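PDB 5NM7: peptidoglycan-binding domain 1 from Burkholderia, which is a modular phage endolysin that probably binds peptidoglycan through one domain and cleaves it with a lysozyme-like N-acetylmuramidase domain. Local coordinates for residues Ser15-Gln20 against Ser36-Ala41; Ala159-Ala164 against Thr176-Phe181; Ala172-Ser177 against Pro194-Phe199. One frame throughout, in Å; residues are numbered along the deposited sequence.

Interaction 1: residues Ser15-Gln20 against Ser36-Ala41; sequences SYLQRQ and SATRDA. With GLY (glycine), chain D.
Gln18 and Thr38 join two helices of the putative peptidoglycan-binding domain, 12-23 and 36-48, beside a bound glycine. Their side chains cross at about a right angle. The amide of Gln18 hands its NE2 hydrogen to Thr38 OG1 at 3.1 Å, nearly straight at 173° and with the hydroxyl oxygen lying in the amide plane. Glutamine suits the place because its extended chain, from a CB that does not itself point at the other helix, carries an amide with two polar ends: NE2 also donates to Asp31, and OE1 accepts from Ala32 N, which together fix the rotation of the group. Alongside the polar pair, Leu17 CD2 approaches Thr38 CG2 at 4.2 Å, so threonine serves with both branches, the methyl packing and the hydroxyl bonding. With OG1 beside its own backbone N (chi1 -62°), hydroxyl and N-H can meet the same ligand oxygen. The first turn of helix 36-48 receives the glycine carboxylate, consistent with the favourable field at a helix N terminus: Ala37 N reaches OXT at 2.9 Å and Thr38 N reaches O at 2.8 Å. Asp31 and Ile33 also bond the ligand. That same carboxylate O accepts from Thr38 OG1, 2.9 Å away.

Interaction 2: residues Ala159-Ala164 against Thr176-Phe181; sequences ARLASA and TSWGAF
Helix 156-167 lies over the short strand 176-178, the central one of a three-stranded antiparallel sheet in the lysozyme-like N-acetylmuramidase domain, and the backbones come nearest at Leu161 and Thr176, whose CA atoms are 7.7 Å apart. Leu161 faces the strand, and its two methyl branches divide the contact. CD1 goes to Thr176, where it lies 3.4 Å from OG1; CD2 goes to the six-membered part of the Trp178 indole, 3.8 Å from CH2, meeting the ring obliquely. A branched leucine suits this buried spot because one side chain can touch two residues. With CG opposite the backbone N (chi1 178°) the chain is carried toward the strand, and the fork at CG then splits the two methyls between their partners. Thr176 and Trp178 are two apart on the strand and share one side of it, the wide indole swinging its far end to the helix from a CB that does not point there. The polar atoms in this apolar setting are satisfied by helix 169-174: Thr176 OG1 bonds to Ala172 O and Trp178 NE1 to Leu173 O. Threonine therefore offers its hydroxyl to the helix end and its methyl to the indole, with CG2 3.5 Å above one face of the Trp178 ring, displaced toward the rim.

Interaction 3: residues Ala172-Ser177 against Pro194-Phe199; sequences ALEATS and PDVFAF
A helix C terminus meets a helix N terminus here, within the N-acetylmuramidase domain: the last turn of helix 169-174 packs against the first turn of helix 196-205. Leu173 and Val196 point at each other, and the two helix ends meet through apolar atoms alone. Val196 CG2 settles between two neighbours, 3.7 Å from Leu173 CB and 3.8 Å from Glu174 CG. Beta branching lets valine work in two directions: CG2, anti to the backbone N, is directed at Leu173 and Glu174, while CG1 lies over one face of the Phe197 ring, displaced toward the rim. Leu173 reaches further with CD1, which comes obliquely to the Phe197 ring, 3.5 Å from CE2, the two side chains crossing at about a right angle. Phe197 starts from a CB turned away, yet its long flat side chain returns to the contact. Glu174 lends only its aliphatic part to Val196; its extended chain carries the carboxylate on to Gln125 and Trp188, which bond one oxygen each. Asp195 is the N-cap of the second helix, its OD1 accepting from Ala198 N at 2.8 Å. At the other helix end the chain turns through Ala175 into the strand. Around the contact, Ala172 packs on helix 156-167 and Met122 of helix 119-128, Ala175 touches Tyr117 of strand 115-117, and Val196 leans on Trp188 in the loop beyond strand 183-184.

How the interactions relate
From the N terminus, interaction 1 comes first, closing a loop with 15 residues between its segments in the putative peptidoglycan-binding domain. It is finished before the others begin and lies on the opposite side of the chain's centre, its centre about 37 Å from that of interaction 2 and about 42 Å from that of interaction 3. Those two belong to the N-acetylmuramidase range, with centres about 9 Å apart. Interaction 2 closes over helix 169-174; interaction 3 starts on that helix and closes over strand 183-184, so they overlap in sequence at Thr176 and Ser177. Interaction 2 ties helix 156-167 to strand 176-178, interaction 3 ties helix 169-174 to helix 196-205, and Trp178 CD1 packs against Phe199 CE2 between them.

Interaction 1: residues Ser15-Gln20 against Ser36-Ala41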
ATOM      1  N   SER A  15     -23.395 -14.375   0.613  1.00 23.73           N
ATOM      2  CA  SER A  15     -23.973 -15.370  -0.299  1.00 23.43           C
ATOM      3  C   SER A  15     -23.885 -14.854  -1.730  1.00 23.90           C
ATOM      4  O   SER A  15     -23.638 -15.640  -2.627  1.00 22.29           O
ATOM      5  CB  SER A  15     -25.388 -15.807   0.114  1.00 25.16           C
ATOM      6  OG  SER A  15     -26.150 -14.716   0.461  1.00 30.57           O
ATOM      7  N   TYR A  16     -24.060 -13.543  -1.936  1.00 23.98           N
ATOM      8  CA  TYR A  16     -23.880 -12.938  -3.252  1.00 27.12           C
ATOM      9  C   TYR A  16     -22.449 -13.159  -3.757  1.00 24.87           C
ATOM     10  O   TYR A  16     -22.234 -13.648  -4.853  1.00 21.56           O
ATOM     11  CB  TYR A  16     -24.229 -11.455  -3.232  1.00 29.46           C
ATOM     12  CG  TYR A  16     -24.090 -10.810  -4.586  1.00 35.96           C
ATOM     13  CD1 TYR A  16     -25.004 -11.100  -5.609  1.00 41.92           C
ATOM     14  CD2 TYR A  16     -23.028  -9.958  -4.877  1.00 37.41           C
ATOM     15  CE1 TYR A  16     -24.876 -10.534  -6.873  1.00 44.06           C
ATOM     16  CE2 TYR A  16     -22.895  -9.382  -6.138  1.00 42.37           C
ATOM     17  CZ  TYR A  16     -23.823  -9.687  -7.131  1.00 44.36           C
ATOM     18  OH  TYR A  16     -23.699  -9.123  -8.375  1.00 54.85           O
ATOM     19  N   LEU A  17     -21.465 -12.911  -2.897  1.00 22.44           N
ATOM     20  CA  LEU A  17     -20.073 -13.229  -3.259  1.00 20.39           C
ATOM     21  C   LEU A  17     -19.884 -14.690  -3.643  1.00 19.81           C
ATOM     22  O   LEU A  17     -19.239 -15.004  -4.651  1.00 19.09           O
ATOM     23  CB  LEU A  17     -19.130 -12.889  -2.091  1.00 20.23           C
ATOM     24  CG  LEU A  17     -17.659 -13.229  -2.287  1.00 20.63           C
ATOM     25  CD1 LEU A  17     -17.008 -12.348  -3.357  1.00 22.35           C
ATOM     26  CD2 LEU A  17     -16.958 -13.053  -0.947  1.00 20.91           C
ATOM     27  N   GLN A  18     -20.427 -15.595  -2.843  1.00 21.57           N
ATOM     28  CA  GLN A  18     -20.263 -17.028  -3.077  1.00 22.78           C
ATOM     29  C   GLN A  18     -20.855 -17.412  -4.453  1.00 23.38           C
ATOM     30  O   GLN A  18     -20.239 -18.133  -5.237  1.00 23.38           O
ATOM     31  CB  GLN A  18     -20.916 -17.819  -1.972  1.00 22.61           C
ATOM     32  CG  GLN A  18     -20.172 -17.723  -0.644  1.00 23.19           C
ATOM     33  CD  GLN A  18     -20.944 -18.237   0.542  1.00 21.89           C
ATOM     34  OE1 GLN A  18     -22.179 -18.175   0.594  1.00 23.73           O
ATOM     35  NE2 GLN A  18     -20.221 -18.737   1.523  1.00 22.47           N
ATOM     36  N   ARG A  19     -22.034 -16.879  -4.757  1.00 24.74           N
ATOM     37  CA  ARG A  19     -22.633 -17.094  -6.100  1.00 26.47           C
ATOM     38  C   ARG A  19     -21.752 -16.585  -7.232  1.00 26.15           C
ATOM     39  O   ARG A  19     -21.596 -17.280  -8.248  1.00 26.43           O
ATOM     40  CB  ARG A  19     -24.023 -16.467  -6.180  1.00 26.98           C
ATOM     41  CG  ARG A  19     -25.016 -17.232  -5.327  1.00 29.45           C
ATOM     42  CD  ARG A  19     -26.469 -16.894  -5.606  1.00 30.77           C
ATOM     43  NE  ARG A  19     -27.287 -17.934  -4.971  1.00 33.46           N
ATOM     44  CZ  ARG A  19     -27.903 -17.831  -3.790  1.00 37.13           C
ATOM     45  NH1 ARG A  19     -27.869 -16.701  -3.082  1.00 38.57           N
ATOM     46  NH2 ARG A  19     -28.580 -18.879  -3.315  1.00 36.63           N
ATOM     47  N   GLN A  20     -21.152 -15.402  -7.052  1.00 23.86           N
ATOM     48  CA  GLN A  20     -20.255 -14.818  -8.059  1.00 26.48           C
ATOM     49  C   GLN A  20     -18.996 -15.679  -8.231  1.00 26.73           C
ATOM     50  O   GLN A  20     -18.567 -15.934  -9.355  1.00 26.30           O
ATOM     51  CB  GLN A  20     -19.895 -13.381  -7.706  1.00 26.46           C
ATOM     52  CG  GLN A  20     -21.005 -12.348  -7.717  1.00 27.98           C
ATOM     53  CD  GLN A  20     -21.568 -12.169  -9.116  1.00 31.76           C
ATOM     54  OE1 GLN A  20     -21.082 -11.322  -9.893  1.00 39.83           O
ATOM     55  NE2 GLN A  20     -22.507 -12.973  -9.470  1.00 28.84           N
ATOM     56  N   SER A  36     -13.166 -20.330   5.748  1.00 26.66           N
ATOM     57  CA  SER A  36     -11.928 -20.686   5.071  1.00 28.89           C
ATOM     58  C   SER A  36     -12.125 -21.142   3.634  1.00 29.08           C
ATOM     59  O   SER A  36     -11.275 -20.894   2.792  1.00 26.72           O
ATOM     60  CB  SER A  36     -11.151 -21.745   5.892  1.00 33.09           C
ATOM     61  OG  SER A  36     -11.833 -22.994   5.901  1.00 36.15           O
ATOM     62  N   ALA A  37     -13.213 -21.853   3.345  1.00 27.56           N
ATOM     63  CA  ALA A  37     -13.461 -22.295   1.977  1.00 26.72           C
ATOM     64  C   ALA A  37     -13.730 -21.091   1.067  1.00 23.94           C
ATOM     65  O   ALA A  37     -13.272 -21.065  -0.075  1.00 24.55           O
ATOM     66  CB  ALA A  37     -14.612 -23.299   1.920  1.00 26.99           C
ATOM     67  N   THR A  38     -14.520 -20.147   1.563  1.00 21.79           N
ATOM     68  CA  THR A  38     -14.851 -18.958   0.799  1.00 23.56           C
ATOM     69  C   THR A  38     -13.571 -18.130   0.594  1.00 21.92           C
ATOM     70  O   THR A  38     -13.302 -17.661  -0.522  1.00 23.53           O
ATOM     71  CB  THR A  38     -15.996 -18.153   1.452  1.00 22.75           C
ATOM     72  OG1 THR A  38     -17.168 -18.985   1.491  1.00 25.75           O
ATOM     73  CG2 THR A  38     -16.297 -16.910   0.668  1.00 22.37           C
ATOM     74  N   ARG A  39     -12.798 -17.956   1.662  0.50 24.22           N
ATOM     75  CA  ARG A  39     -11.512 -17.253   1.557  0.50 25.45           C
ATOM     76  C   ARG A  39     -10.580 -17.897   0.527  0.50 24.75           C
ATOM     77  O   ARG A  39     -10.007 -17.209  -0.327  0.50 23.49           O
ATOM     78  CB  ARG A  39     -10.802 -17.180   2.908  0.50 27.75           C
ATOM     79  CG  ARG A  39      -9.448 -16.480   2.817  0.50 30.13           C
ATOM     80  CD  ARG A  39      -8.806 -16.163   4.164  0.50 34.10           C
ATOM     81  NE  ARG A  39      -8.486 -17.232   5.096  0.50 37.01           N
ATOM     82  CZ  ARG A  39      -8.200 -16.924   6.352  0.50 36.57           C
ATOM     83  NH1 ARG A  39      -7.903 -17.826   7.269  0.50 36.57           N
ATOM     84  NH2 ARG A  39      -8.221 -15.640   6.682  0.50 35.53           N
ATOM     85  N   ASP A  40     -10.432 -19.219   0.610  1.00 24.03           N
ATOM     86  CA  ASP A  40      -9.636 -19.971  -0.370  1.00 25.69           C
ATOM     87  C   ASP A  40     -10.118 -19.752  -1.776  1.00 23.50           C
ATOM     88  O   ASP A  40      -9.306 -19.622  -2.692  1.00 23.11           O
ATOM     89  CB  ASP A  40      -9.653 -21.477  -0.083  1.00 28.43           C
ATOM     90  CG  ASP A  40      -8.868 -21.848   1.129  1.00 30.46           C
ATOM     91  OD1 ASP A  40      -8.213 -20.971   1.729  1.00 33.17           O
ATOM     92  OD2 ASP A  40      -8.958 -23.014   1.523  1.00 30.71           O
ATOM     93  N   ALA A  41     -11.439 -19.716  -1.962  1.00 22.02           N
ATOM     94  CA  ALA A  41     -11.995 -19.456  -3.287  1.00 20.00           C
ATOM     95  C   ALA A  41     -11.664 -18.053  -3.787  1.00 20.25           C
ATOM     96  O   ALA A  41     -11.361 -17.882  -4.968  1.00 19.79           O
ATOM     97  CB  ALA A  41     -13.511 -19.693  -3.317  1.00 21.57           C
TER
HETATM   98  N   GLY D 302     -18.927 -21.132   4.129  1.00 28.23           N
HETATM   99  CA  GLY D 302     -17.961 -22.030   4.796  1.00 28.89           C
HETATM  100  C   GLY D 302     -16.547 -21.653   4.407  1.00 29.40           C
HETATM  101  O   GLY D 302     -16.320 -20.669   3.686  1.00 26.79           O
HETATM  102  OXT GLY D 302     -15.616 -22.347   4.826  1.00 27.92           O

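Interaction 2: residues Ala159-Ala164 against Thr176-Phe181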
ATOM      1  N   ALA A 159      -4.386  19.887  -3.881  1.00 19.50           N
ATOM      2  CA  ALA A 159      -4.484  21.359  -3.740  1.00 20.58           C
ATOM      3  C   ALA A 159      -3.359  21.885  -2.850  1.00 20.72           C
ATOM      4  O   ALA A 159      -2.709  22.885  -3.177  1.00 21.76           O
ATOM      5  CB  ALA A 159      -5.857  21.780  -3.217  1.00 22.64           C
ATOM      6  N   ARG A 160      -3.115  21.204  -1.726  1.00 20.46           N
ATOM      7  CA  ARG A 160      -2.017  21.573  -0.846  1.00 20.38           C
ATOM      8  C   ARG A 160      -0.661  21.422  -1.570  1.00 19.96           C
ATOM      9  O   ARG A 160       0.204  22.310  -1.476  1.00 21.96           O
ATOM     10  CB  ARG A 160      -2.040  20.717   0.414  1.00 21.33           C
ATOM     11  CG  ARG A 160      -3.262  20.949   1.285  1.00 21.78           C
ATOM     12  CD  ARG A 160      -3.202  20.072   2.532  1.00 22.06           C
ATOM     13  NE  ARG A 160      -2.237  20.620   3.443  1.00 22.79           N
ATOM     14  CZ  ARG A 160      -1.385  19.958   4.192  1.00 28.89           C
ATOM     15  NH1 ARG A 160      -1.254  18.592   4.116  1.00 27.64           N
ATOM     16  NH2 ARG A 160      -0.620  20.704   5.003  1.00 28.11           N
ATOM     17  N   LEU A 161      -0.470  20.294  -2.249  1.00 18.23           N
ATOM     18  CA  LEU A 161       0.758  20.038  -3.003  1.00 18.06           C
ATOM     19  C   LEU A 161       0.970  21.141  -4.087  1.00 20.09           C
ATOM     20  O   LEU A 161       2.060  21.706  -4.198  1.00 19.20           O
ATOM     21  CB  LEU A 161       0.742  18.681  -3.669  1.00 19.45           C
ATOM     22  CG  LEU A 161       1.962  18.320  -4.518  1.00 18.32           C
ATOM     23  CD1 LEU A 161       3.236  18.410  -3.720  1.00 20.63           C
ATOM     24  CD2 LEU A 161       1.815  16.947  -5.148  1.00 19.65           C
ATOM     25  N   ALA A 162      -0.103  21.463  -4.818  1.00 20.49           N
ATOM     26  CA  ALA A 162      -0.066  22.448  -5.896  1.00 22.37           C
ATOM     27  C   ALA A 162       0.398  23.800  -5.339  1.00 22.32           C
ATOM     28  O   ALA A 162       1.190  24.491  -5.997  1.00 22.34           O
ATOM     29  CB  ALA A 162      -1.416  22.559  -6.582  1.00 23.95           C
ATOM     30  N   SER A 163      -0.112  24.176  -4.165  1.00 21.74           N
ATOM     31  CA  SER A 163       0.275  25.431  -3.490  1.00 23.22           C
ATOM     32  C   SER A 163       1.712  25.388  -3.022  1.00 24.87           C
ATOM     33  O   SER A 163       2.499  26.299  -3.289  1.00 23.30           O
ATOM     34  CB  SER A 163      -0.651  25.774  -2.351  1.00 25.83           C
ATOM     35  OG  SER A 163      -1.994  25.766  -2.758  1.00 28.51           O
ATOM     36  N   ALA A 164       2.083  24.291  -2.366  1.00 23.05           N
ATOM     37  CA  ALA A 164       3.481  24.104  -2.003  1.00 24.19           C
ATOM     38  C   ALA A 164       4.429  24.141  -3.197  1.00 23.67           C
ATOM     39  O   ALA A 164       5.543  24.694  -3.090  1.00 26.41           O
ATOM     40  CB  ALA A 164       3.635  22.794  -1.249  1.00 23.03           C
ATOM     41  N   THR A 176       6.295  15.145   0.227  1.00 17.27           N
ATOM     42  CA  THR A 176       5.039  14.433   0.045  1.00 15.88           C
ATOM     43  C   THR A 176       5.316  12.932   0.058  1.00 15.09           C
ATOM     44  O   THR A 176       6.341  12.494  -0.456  1.00 15.41           O
ATOM     45  CB  THR A 176       4.387  14.874  -1.266  1.00 15.59           C
ATOM     46  OG1 THR A 176       4.140  16.275  -1.173  1.00 16.24           O
ATOM     47  CG2 THR A 176       3.060  14.151  -1.497  1.00 16.72           C
ATOM     48  N   SER A 177       4.402  12.163   0.644  1.00 15.99           N
ATOM     49  CA  SER A 177       4.455  10.689   0.524  1.00 17.13           C
ATOM     50  C   SER A 177       3.614  10.172  -0.610  1.00 17.23           C
ATOM     51  O   SER A 177       2.495  10.663  -0.830  1.00 17.07           O
ATOM     52  CB  SER A 177       4.022  10.035   1.836  1.00 17.79           C
ATOM     53  OG  SER A 177       2.782  10.546   2.294  1.00 18.31           O
ATOM     54  N   TRP A 178       4.081   9.137  -1.293  1.00 16.92           N
ATOM     55  CA  TRP A 178       3.498   8.710  -2.564  1.00 16.00           C
ATOM     56  C   TRP A 178       3.132   7.273  -2.603  1.00 16.13           C
ATOM     57  O   TRP A 178       3.899   6.413  -2.189  1.00 16.03           O
ATOM     58  CB  TRP A 178       4.516   8.943  -3.677  1.00 16.53           C
ATOM     59  CG  TRP A 178       4.829  10.380  -3.811  1.00 16.23           C
ATOM     60  CD1 TRP A 178       5.759  11.105  -3.115  1.00 15.61           C
ATOM     61  CD2 TRP A 178       4.185  11.295  -4.675  1.00 17.48           C
ATOM     62  NE1 TRP A 178       5.715  12.404  -3.471  1.00 16.67           N
ATOM     63  CE2 TRP A 178       4.743  12.561  -4.423  1.00 16.98           C
ATOM     64  CE3 TRP A 178       3.160  11.169  -5.615  1.00 16.82           C
ATOM     65  CZ2 TRP A 178       4.356  13.698  -5.111  1.00 17.77           C
ATOM     66  CZ3 TRP A 178       2.765  12.300  -6.282  1.00 18.04           C
ATOM     67  CH2 TRP A 178       3.345  13.546  -6.023  1.00 17.50           C
ATOM     68  N   GLY A 179       1.942   7.011  -3.134  1.00 15.69           N
ATOM     69  CA  GLY A 179       1.515   5.686  -3.524  1.00 16.51           C
ATOM     70  C   GLY A 179       1.126   4.796  -2.355  1.00 15.19           C
ATOM     71  O   GLY A 179       0.943   5.257  -1.232  1.00 16.13           O
ATOM     72  N   ALA A 180       0.960   3.517  -2.692  1.00 15.77           N
ATOM     73  CA  ALA A 180       0.359   2.523  -1.822  1.00 15.11           C
ATOM     74  C   ALA A 180       1.150   2.358  -0.530  1.00 14.44           C
ATOM     75  O   ALA A 180       0.557   2.086   0.519  1.00 15.32           O
ATOM     76  CB  ALA A 180       0.276   1.186  -2.534  1.00 15.80           C
ATOM     77  N   PHE A 181       2.481   2.584  -0.593  1.00 14.48           N
ATOM     78  CA  PHE A 181       3.333   2.507   0.611  1.00 15.08           C
ATOM     79  C   PHE A 181       3.776   3.836   1.187  1.00 16.24           C
ATOM     80  O   PHE A 181       4.559   3.884   2.119  1.00 17.62           O
ATOM     81  CB  PHE A 181       4.531   1.591   0.314  1.00 15.10           C
ATOM     82  CG  PHE A 181       4.116   0.200   0.060  1.00 14.85           C
ATOM     83  CD1 PHE A 181       3.928  -0.697   1.112  1.00 16.40           C
ATOM     84  CD2 PHE A 181       3.800  -0.216  -1.201  1.00 16.09           C
ATOM     85  CE1 PHE A 181       3.471  -1.966   0.873  1.00 16.58           C
ATOM     86  CE2 PHE A 181       3.379  -1.506  -1.432  1.00 16.32           C
ATOM     87  CZ  PHE A 181       3.180  -2.376  -0.388  1.00 16.91           C
TER

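Interaction 3: residues Ala172-Ser177 against Pro194-Phe199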
ATOM      1  N   ALA A 172       8.507  20.536  -2.570  1.00 22.46           N
ATOM      2  CA  ALA A 172       7.136  20.102  -2.288  1.00 23.10           C
ATOM      3  C   ALA A 172       6.960  18.605  -2.561  1.00 20.64           C
ATOM      4  O   ALA A 172       6.317  17.925  -1.758  1.00 21.66           O
ATOM      5  CB  ALA A 172       6.125  20.895  -3.118  1.00 24.92           C
ATOM      6  N   LEU A 173       7.526  18.110  -3.660  1.00 19.54           N
ATOM      7  CA  LEU A 173       7.442  16.675  -4.012  1.00 19.13           C
ATOM      8  C   LEU A 173       8.222  15.851  -3.008  1.00 19.84           C
ATOM      9  O   LEU A 173       7.773  14.785  -2.599  1.00 19.46           O
ATOM     10  CB  LEU A 173       7.943  16.417  -5.408  1.00 20.07           C
ATOM     11  CG  LEU A 173       7.197  17.148  -6.559  1.00 20.76           C
ATOM     12  CD1 LEU A 173       7.911  16.908  -7.873  1.00 22.57           C
ATOM     13  CD2 LEU A 173       5.731  16.774  -6.679  1.00 21.73           C
ATOM     14  N   GLU A 174       9.380  16.364  -2.604  1.00 19.93           N
ATOM     15  CA  GLU A 174      10.175  15.729  -1.526  1.00 19.64           C
ATOM     16  C   GLU A 174       9.458  15.632  -0.172  1.00 18.98           C
ATOM     17  O   GLU A 174       9.665  14.662   0.577  1.00 17.99           O
ATOM     18  CB  GLU A 174      11.529  16.467  -1.384  1.00 20.20           C
ATOM     19  CG  GLU A 174      12.455  16.212  -2.556  1.00 22.07           C
ATOM     20  CD  GLU A 174      13.787  16.956  -2.423  1.00 24.58           C
ATOM     21  OE1 GLU A 174      13.873  17.871  -1.591  1.00 27.24           O
ATOM     22  OE2 GLU A 174      14.715  16.571  -3.132  1.00 26.04           O
ATOM     23  N   ALA A 175       8.593  16.607   0.134  1.00 17.47           N
ATOM     24  CA  ALA A 175       7.831  16.687   1.348  1.00 17.62           C
ATOM     25  C   ALA A 175       6.469  15.978   1.237  1.00 17.49           C
ATOM     26  O   ALA A 175       5.608  16.178   2.110  1.00 18.81           O
ATOM     27  CB  ALA A 175       7.577  18.133   1.690  1.00 19.06           C
ATOM     28  N   THR A 176       6.295  15.145   0.227  1.00 17.27           N
ATOM     29  CA  THR A 176       5.039  14.433   0.045  1.00 15.88           C
ATOM     30  C   THR A 176       5.316  12.932   0.058  1.00 15.09           C
ATOM     31  O   THR A 176       6.341  12.494  -0.456  1.00 15.41           O
ATOM     32  CB  THR A 176       4.387  14.874  -1.266  1.00 15.59           C
ATOM     33  OG1 THR A 176       4.140  16.275  -1.173  1.00 16.24           O
ATOM     34  CG2 THR A 176       3.060  14.151  -1.497  1.00 16.72           C
ATOM     35  N   SER A 177       4.402  12.163   0.644  1.00 15.99           N
ATOM     36  CA  SER A 177       4.455  10.689   0.524  1.00 17.13           C
ATOM     37  C   SER A 177       3.614  10.172  -0.610  1.00 17.23           C
ATOM     38  O   SER A 177       2.495  10.663  -0.830  1.00 17.07           O
ATOM     39  CB  SER A 177       4.022  10.035   1.836  1.00 17.79           C
ATOM     40  OG  SER A 177       2.782  10.546   2.294  1.00 18.31           O
ATOM     41  N   PRO A 194      16.642   9.038 -10.642  1.00 26.21           N
ATOM     42  CA  PRO A 194      17.444  10.121 -11.265  1.00 30.82           C
ATOM     43  C   PRO A 194      17.286  11.493 -10.595  1.00 28.60           C
ATOM     44  O   PRO A 194      18.254  12.255 -10.488  1.00 29.05           O
ATOM     45  CB  PRO A 194      16.913  10.198 -12.700  1.00 28.71           C
ATOM     46  CG  PRO A 194      16.044   9.010 -12.900  1.00 31.01           C
ATOM     47  CD  PRO A 194      15.678   8.442 -11.570  1.00 28.60           C
ATOM     48  N   ASP A 195      16.046  11.815 -10.202  1.00 25.58           N
ATOM     49  CA  ASP A 195      15.681  13.085  -9.527  1.00 24.12           C
ATOM     50  C   ASP A 195      14.275  12.894  -8.928  1.00 22.76           C
ATOM     51  O   ASP A 195      13.648  11.840  -9.164  1.00 21.75           O
ATOM     52  CB  ASP A 195      15.697  14.272 -10.498  1.00 27.16           C
ATOM     53  CG  ASP A 195      14.962  13.978 -11.775  1.00 30.11           C
ATOM     54  OD1 ASP A 195      13.733  13.807 -11.754  1.00 30.14           O
ATOM     55  OD2 ASP A 195      15.624  13.859 -12.816  1.00 36.32           O
ATOM     56  N   VAL A 196      13.787  13.868  -8.193  1.00 21.69           N
ATOM     57  CA  VAL A 196      12.464  13.736  -7.541  1.00 22.40           C
ATOM     58  C   VAL A 196      11.331  13.682  -8.584  1.00 23.32           C
ATOM     59  O   VAL A 196      10.331  13.009  -8.380  1.00 19.71           O
ATOM     60  CB  VAL A 196      12.208  14.819  -6.483  1.00 22.91           C
ATOM     61  CG1 VAL A 196      11.947  16.183  -7.114  1.00 22.97           C
ATOM     62  CG2 VAL A 196      11.051  14.406  -5.556  1.00 23.50           C
ATOM     63  N   PHE A 197      11.496  14.369  -9.712  1.00 23.16           N
ATOM     64  CA  PHE A 197      10.475  14.353 -10.755  1.00 23.63           C
ATOM     65  C   PHE A 197      10.325  12.996 -11.381  1.00 22.74           C
ATOM     66  O   PHE A 197       9.210  12.565 -11.643  1.00 22.48           O
ATOM     67  CB  PHE A 197      10.760  15.465 -11.803  1.00 25.60           C
ATOM     68  CG  PHE A 197      10.828  16.819 -11.183  1.00 26.32           C
ATOM     69  CD1 PHE A 197      12.058  17.373 -10.815  1.00 29.30           C
ATOM     70  CD2 PHE A 197       9.679  17.513 -10.889  1.00 29.78           C
ATOM     71  CE1 PHE A 197      12.124  18.599 -10.194  1.00 30.65           C
ATOM     72  CE2 PHE A 197       9.738  18.752 -10.278  1.00 30.47           C
ATOM     73  CZ  PHE A 197      10.963  19.288  -9.912  1.00 30.56           C
ATOM     74  N   ALA A 198      11.433  12.296 -11.587  1.00 22.95           N
ATOM     75  CA  ALA A 198      11.389  10.947 -12.135  1.00 23.39           C
ATOM     76  C   ALA A 198      10.756   9.968 -11.133  1.00 21.06           C
ATOM     77  O   ALA A 198      10.043   9.051 -11.526  1.00 21.01           O
ATOM     78  CB  ALA A 198      12.777  10.457 -12.542  1.00 25.49           C
ATOM     79  N   PHE A 199      11.053  10.164  -9.857  1.00 20.72           N
ATOM     80  CA  PHE A 199      10.438   9.370  -8.796  1.00 19.62           C
ATOM     81  C   PHE A 199       8.909   9.513  -8.843  1.00 18.46           C
ATOM     82  O   PHE A 199       8.162   8.515  -8.884  1.00 20.07           O
ATOM     83  CB  PHE A 199      10.972   9.774  -7.432  1.00 18.83           C
ATOM     84  CG  PHE A 199      10.265   9.149  -6.300  1.00 19.18           C
ATOM     85  CD1 PHE A 199      10.559   7.845  -5.932  1.00 20.79           C
ATOM     86  CD2 PHE A 199       9.289   9.847  -5.598  1.00 20.26           C
ATOM     87  CE1 PHE A 199       9.886   7.247  -4.865  1.00 21.98           C
ATOM     88  CE2 PHE A 199       8.634   9.246  -4.528  1.00 20.84           C
ATOM     89  CZ  PHE A 199       8.935   7.949  -4.169  1.00 20.22           C
TER